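PDB 1J3N: 3-oxoacyl-(acyl-carrier protein) synthase II from Thermus thermophilus, which catalyses a condensing step of fatty acid elongation, joining an acyl chain to malonyl-ACP to give a 3-oxoacyl-ACP. Local coordinates for residues M109-E113 with A190-A196; A137-A142 with S154-V158. All blocks are in the same frame, centred on the assembly; numbering follows the deposited sequence.

Interaction 1: residues M109-E113 with A190-A196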
loop_
_atom_site.group_PDB
_atom_site.type_symbol
_atom_site.label_atom_id
_atom_site.label_comp_id
_atom_site.label_asym_id
_atom_site.label_seq_id
_atom_site.Cartn_x
_atom_site.Cartn_y
_atom_site.Cartn_z
ATOM N N MET A 109 -9.369 -11.697 -3.577
ATOM C CA MET A 109 -9.715 -12.235 -4.888
ATOM C C MET A 109 -10.973 -13.127 -4.880
ATOM O O MET A 109 -11.841 -12.981 -5.738
ATOM C CB MET A 109 -8.521 -13.018 -5.442
ATOM C CG MET A 109 -8.589 -13.327 -6.933
ATOM S SD MET A 109 -8.634 -11.849 -7.974
ATOM C CE MET A 109 -10.064 -12.232 -8.982
ATOM N N GLU A 110 -11.075 -14.052 -3.927
ATOM C CA GLU A 110 -12.249 -14.924 -3.870
ATOM C C GLU A 110 -13.510 -14.114 -3.590
ATOM O O GLU A 110 -14.566 -14.364 -4.176
ATOM C CB GLU A 110 -12.096 -16.000 -2.789
ATOM C CG GLU A 110 -10.965 -16.995 -3.012
ATOM C CD GLU A 110 -11.059 -18.204 -2.082
ATOM O OE1 GLU A 110 -11.539 -18.065 -0.932
ATOM O OE2 GLU A 110 -10.644 -19.297 -2.502
ATOM N N THR A 111 -13.391 -13.136 -2.695
ATOM C CA THR A 111 -14.516 -12.284 -2.335
ATOM C C THR A 111 -14.976 -11.478 -3.542
ATOM O O THR A 111 -16.175 -11.279 -3.754
ATOM C CB THR A 111 -14.136 -11.322 -1.177
ATOM O OG1 THR A 111 -13.881 -12.085 0.008
ATOM C CG2 THR A 111 -15.267 -10.332 -0.904
ATOM N N TRP A 112 -14.020 -11.021 -4.342
ATOM C CA TRP A 112 -14.349 -10.254 -5.532
ATOM C C TRP A 112 -15.207 -11.081 -6.489
ATOM O O TRP A 112 -16.168 -10.573 -7.066
ATOM C CB TRP A 112 -13.074 -9.795 -6.251
ATOM C CG TRP A 112 -12.600 -8.415 -5.860
ATOM C CD1 TRP A 112 -11.474 -8.097 -5.149
ATOM C CD2 TRP A 112 -13.207 -7.168 -6.228
ATOM N NE1 TRP A 112 -11.340 -6.726 -5.059
ATOM C CE2 TRP A 112 -12.391 -6.134 -5.712
ATOM C CE3 TRP A 112 -14.361 -6.827 -6.943
ATOM C CZ2 TRP A 112 -12.691 -4.775 -5.896
ATOM C CZ3 TRP A 112 -14.663 -5.473 -7.126
ATOM C CH2 TRP A 112 -13.828 -4.467 -6.603
ATOM N N GLU A 113 -14.863 -12.356 -6.658
ATOM C CA GLU A 113 -15.626 -13.224 -7.558
ATOM C C GLU A 113 -17.002 -13.545 -6.994
ATOM O O GLU A 113 -17.994 -13.529 -7.720
ATOM C CB GLU A 113 -14.874 -14.532 -7.818
ATOM C CG GLU A 113 -13.546 -14.349 -8.545
ATOM C CD GLU A 113 -12.948 -15.664 -9.007
ATOM O OE1 GLU A 113 -11.825 -15.651 -9.556
ATOM O OE2 GLU A 113 -13.602 -16.712 -8.824
ATOM N N ALA A 190 -3.765 -14.648 -1.905
ATOM C CA ALA A 190 -4.688 -15.772 -2.057
ATOM C C ALA A 190 -5.415 -15.585 -3.387
ATOM O O ALA A 190 -6.626 -15.367 -3.418
ATOM C CB ALA A 190 -5.688 -15.788 -0.906
ATOM N N ALA A 191 -4.666 -15.669 -4.483
ATOM C CA ALA A 191 -5.234 -15.464 -5.806
ATOM C C ALA A 191 -5.353 -16.701 -6.702
ATOM O O ALA A 191 -5.430 -16.581 -7.933
ATOM C CB ALA A 191 -4.454 -14.375 -6.526
ATOM N N ILE A 192 -5.361 -17.885 -6.107
ATOM C CA ILE A 192 -5.523 -19.090 -6.905
ATOM C C ILE A 192 -7.026 -19.213 -7.124
ATOM O O ILE A 192 -7.728 -19.924 -6.396
ATOM C CB ILE A 192 -4.969 -20.340 -6.182
ATOM C CG1 ILE A 192 -3.449 -20.196 -6.011
ATOM C CG2 ILE A 192 -5.291 -21.601 -6.988
ATOM C CD1 ILE A 192 -2.750 -21.426 -5.415
ATOM N N THR A 193 -7.512 -18.462 -8.108
ATOM C CA THR A 193 -8.925 -18.448 -8.454
ATOM C C THR A 193 -9.078 -18.472 -9.976
ATOM O O THR A 193 -8.129 -18.189 -10.719
ATOM C CB THR A 193 -9.640 -17.197 -7.861
ATOM O OG1 THR A 193 -9.236 -16.017 -8.566
ATOM C CG2 THR A 193 -9.294 -17.038 -6.397
ATOM N N PRO A 194 -10.272 -18.827 -10.461
ATOM C CA PRO A 194 -10.524 -18.890 -11.907
ATOM C C PRO A 194 -10.176 -17.597 -12.634
ATOM O O PRO A 194 -9.494 -17.607 -13.666
ATOM C CB PRO A 194 -12.019 -19.196 -11.990
ATOM C CG PRO A 194 -12.297 -19.941 -10.714
ATOM C CD PRO A 194 -11.467 -19.219 -9.690
ATOM N N MET A 195 -10.644 -16.482 -12.082
ATOM C CA MET A 195 -10.422 -15.175 -12.690
ATOM C C MET A 195 -8.991 -14.661 -12.679
ATOM O O MET A 195 -8.579 -13.979 -13.609
ATOM C CB MET A 195 -11.342 -14.136 -12.043
ATOM C CG MET A 195 -11.146 -12.720 -12.563
ATOM S SD MET A 195 -12.479 -11.636 -12.023
ATOM C CE MET A 195 -12.501 -10.465 -13.358
ATOM N N ALA A 196 -8.238 -14.971 -11.632
ATOM C CA ALA A 196 -6.853 -14.506 -11.532
ATOM C C ALA A 196 -5.908 -15.333 -12.398
ATOM O O ALA A 196 -5.062 -14.786 -13.103
ATOM C CB ALA A 196 -6.394 -14.543 -10.090
HETATM O O HOH W 1 -8.175 -19.880 -3.661
#

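Interaction 2: residues A137-A142 with S154-V158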
loop_
_atom_site.group_PDB
_atom_site.type_symbol
_atom_site.label_atom_id
_atom_site.label_comp_id
_atom_site.label_asym_id
_atom_site.label_seq_id
_atom_site.Cartn_x
_atom_site.Cartn_y
_atom_site.Cartn_z
ATOM N N ALA A 137 -7.276 -4.386 0.691
ATOM C CA ALA A 137 -5.905 -4.731 1.082
ATOM C C ALA A 137 -5.463 -4.487 2.513
ATOM O O ALA A 137 -4.712 -5.285 3.065
ATOM C CB ALA A 137 -4.909 -4.042 0.124
ATOM N N ASN A 138 -5.913 -3.390 3.108
ATOM C CA ASN A 138 -5.513 -3.046 4.465
ATOM C C ASN A 138 -6.125 -3.916 5.557
ATOM O O ASN A 138 -5.838 -3.713 6.739
ATOM C CB ASN A 138 -5.862 -1.582 4.736
ATOM C CG ASN A 138 -7.357 -1.309 4.612
ATOM O OD1 ASN A 138 -8.054 -1.115 5.611
ATOM N ND2 ASN A 138 -7.854 -1.309 3.383
ATOM N N MET A 139 -6.956 -4.886 5.182
ATOM C CA MET A 139 -7.589 -5.717 6.199
ATOM C C MET A 139 -6.710 -6.809 6.808
ATOM O O MET A 139 -7.067 -7.383 7.830
ATOM C CB MET A 139 -8.886 -6.318 5.667
ATOM C CG MET A 139 -9.958 -5.278 5.403
ATOM S SD MET A 139 -10.180 -4.134 6.766
ATOM C CE MET A 139 -11.072 -5.135 7.923
ATOM N N ALA A 140 -5.569 -7.099 6.189
ATOM C CA ALA A 140 -4.663 -8.087 6.752
ATOM C C ALA A 140 -3.982 -7.416 7.953
ATOM O O ALA A 140 -3.931 -7.971 9.047
ATOM C CB ALA A 140 -3.634 -8.509 5.723
ATOM N N SER A 141 -3.466 -6.213 7.744
ATOM C CA SER A 141 -2.833 -5.466 8.824
ATOM C C SER A 141 -3.856 -5.175 9.924
ATOM O O SER A 141 -3.612 -5.443 11.101
ATOM C CB SER A 141 -2.262 -4.150 8.301
ATOM O OG SER A 141 -1.074 -4.374 7.558
ATOM N N ALA A 142 -5.011 -4.654 9.522
ATOM C CA ALA A 142 -6.079 -4.316 10.453
ATOM C C ALA A 142 -6.516 -5.489 11.321
ATOM O O ALA A 142 -6.687 -5.343 12.534
ATOM C CB ALA A 142 -7.283 -3.772 9.689
ATOM N N SER A 154 -0.383 1.070 11.767
ATOM C CA SER A 154 -0.926 -0.068 11.026
ATOM C C SER A 154 -1.071 0.340 9.563
ATOM O O SER A 154 -2.048 0.989 9.185
ATOM C CB SER A 154 -2.295 -0.459 11.601
ATOM O OG SER A 154 -2.763 -1.684 11.061
ATOM N N SER A 155 -0.102 -0.043 8.733
ATOM C CA SER A 155 -0.147 0.330 7.323
ATOM C C SER A 155 -0.126 -0.852 6.363
ATOM O O SER A 155 0.079 -2.002 6.760
ATOM C CB SER A 155 1.000 1.292 6.991
ATOM O OG SER A 155 0.732 1.981 5.775
ATOM N N THR A 156 -0.342 -0.545 5.086
ATOM C CA THR A 156 -0.391 -1.553 4.042
ATOM C C THR A 156 0.172 -1.047 2.721
ATOM O O THR A 156 -0.225 0.007 2.239
ATOM C CB THR A 156 -1.855 -1.995 3.784
ATOM O OG1 THR A 156 -2.412 -2.570 4.976
ATOM C CG2 THR A 156 -1.912 -3.002 2.645
ATOM N N VAL A 157 1.094 -1.805 2.136
ATOM C CA VAL A 157 1.669 -1.445 0.845
ATOM C C VAL A 157 1.218 -2.490 -0.178
ATOM O O VAL A 157 1.080 -3.678 0.140
ATOM C CB VAL A 157 3.220 -1.411 0.888
ATOM C CG1 VAL A 157 3.698 -0.319 1.837
ATOM C CG2 VAL A 157 3.758 -2.765 1.323
ATOM N N VAL A 158 0.960 -2.027 -1.395
ATOM C CA VAL A 158 0.529 -2.873 -2.491
ATOM C C VAL A 158 1.392 -2.503 -3.690
ATOM O O VAL A 158 1.150 -1.492 -4.348
ATOM C CB VAL A 158 -0.966 -2.630 -2.841
ATOM C CG1 VAL A 158 -1.379 -3.486 -4.041
ATOM C CG2 VAL A 158 -1.842 -2.968 -1.627
HETATM O O HOH W 2 -2.966 -5.244 4.935
#

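Interaction 1: residues M109-E113 with A190-A196
Glu113 OE1 is gripped by two donors that reach it from opposite faces of the carboxylate plane. Met195 N meets it at 2.9 Å on the syn side but tilted out of that plane, with an N-H...O angle of 149°. The hydroxyl Thr193 OG1 donates to it at 2.8 Å from above the plane, 47° out of it. Both donors belong to the N-terminus of helix 194-202, where Thr193 is the N-cap, so in this thiolase-type fold a side chain of helix 109-122 closes the start of another helix. With chi1 at 72°, Thr193 holds OG1 between its backbone N and carbonyl carbon, from where the same oxygen also accepts a weak capping bond of 3.4 Å from Ala196 N. The Glu113 chain is extended beyond CG and brings its other oxygen, OE2, within 3.4 Å of Pro194 CD. The Met195 amide and the start of the helix would probably favour the ionised acid in this buried setting. Exchanging Glu113 for an alanine would probably leave Met195 N and the Thr193 hydroxyl without their shared acceptor. The methylene Met109 CG makes a close van der Waals contact with the hydroxyl Thr193 OG1 at 3.2 Å. Apolar packing lies alongside: the bent thioether chain carries Met109 CE to 3.8 Å from Met195 CG, the two side chains crossing at about a right angle. The contact is part of the dimer interface: Met109 packs on Trp112 and Pro194 on Phe119 of the second subunit. Glu110 forms a salt bridge with Arg70, and one water donates both to Glu110 OE2 and, at 2.8 Å, to Ile192 O.

Interaction 2: residues A137-A142 with S154-V158
Ser141 and Thr156 each turn the hydroxyl anti to their own carbonyl carbon, chi1 -75° for Ser141 and -61° for Thr156, so that both oxygens enter the seam between the first turn of helix 139-148 and the extended segment 154-158. Ser141 OG donates to Ser155 O at 2.8 Å, tilted out of the carbonyl plane, with a C=O...O angle of 146°, and is also bonded to Val102 N of strand 98-103. This is the dimer-side edge of the thiolase-type fold: Ser155 pairs through its backbone with Thr100, Thr156 and Val158 make backbone bonds to the second subunit, and Val158 packs on Val158 of that chain. A water fills the seam with three bonds. It accepts from Thr156 OG1 at 2.7 Å and from Ser141 N at 3.0 Å, and it donates to Ala137 O at 2.6 Å, satisfying a first-turn amide and a carbonyl just ahead of the helix. Thr156 OG1 also lies close against the backbone, 3.2 Å from Asn138 CA. Ser154 directs its hydroxyl to Thr100, yet its OG still passes 3.7 Å from Ser141 CB. The other branch of Thr156, CG2, sits beside Ala137 O at 3.6 Å. Beyond the polar seam the packing is apolar, with the methyl Ala137 CB resting 3.7 Å from Val158 CG2.

The two contacts lie about 18 Å apart between centres, and their nearest atoms are about 7 Å apart without touching. Along the chain they are nested: 137-142 and 154-158 both fall inside the loop that 109-113 and 190-196 close. Strands 98-103 and 182-189, paired in parallel, relate them. Segment 154-158 bonds to the first of these strands, helix 109-122 follows that strand, and 190-196 follows the second. Helix 70-86 packs on segment 190-196 through Ala190 and, on the helix 139-148 side, against Met139 and Ala140. Since both also reach the second subunit, they join the packing within the N-terminal family region to the dimer interface at two separate places.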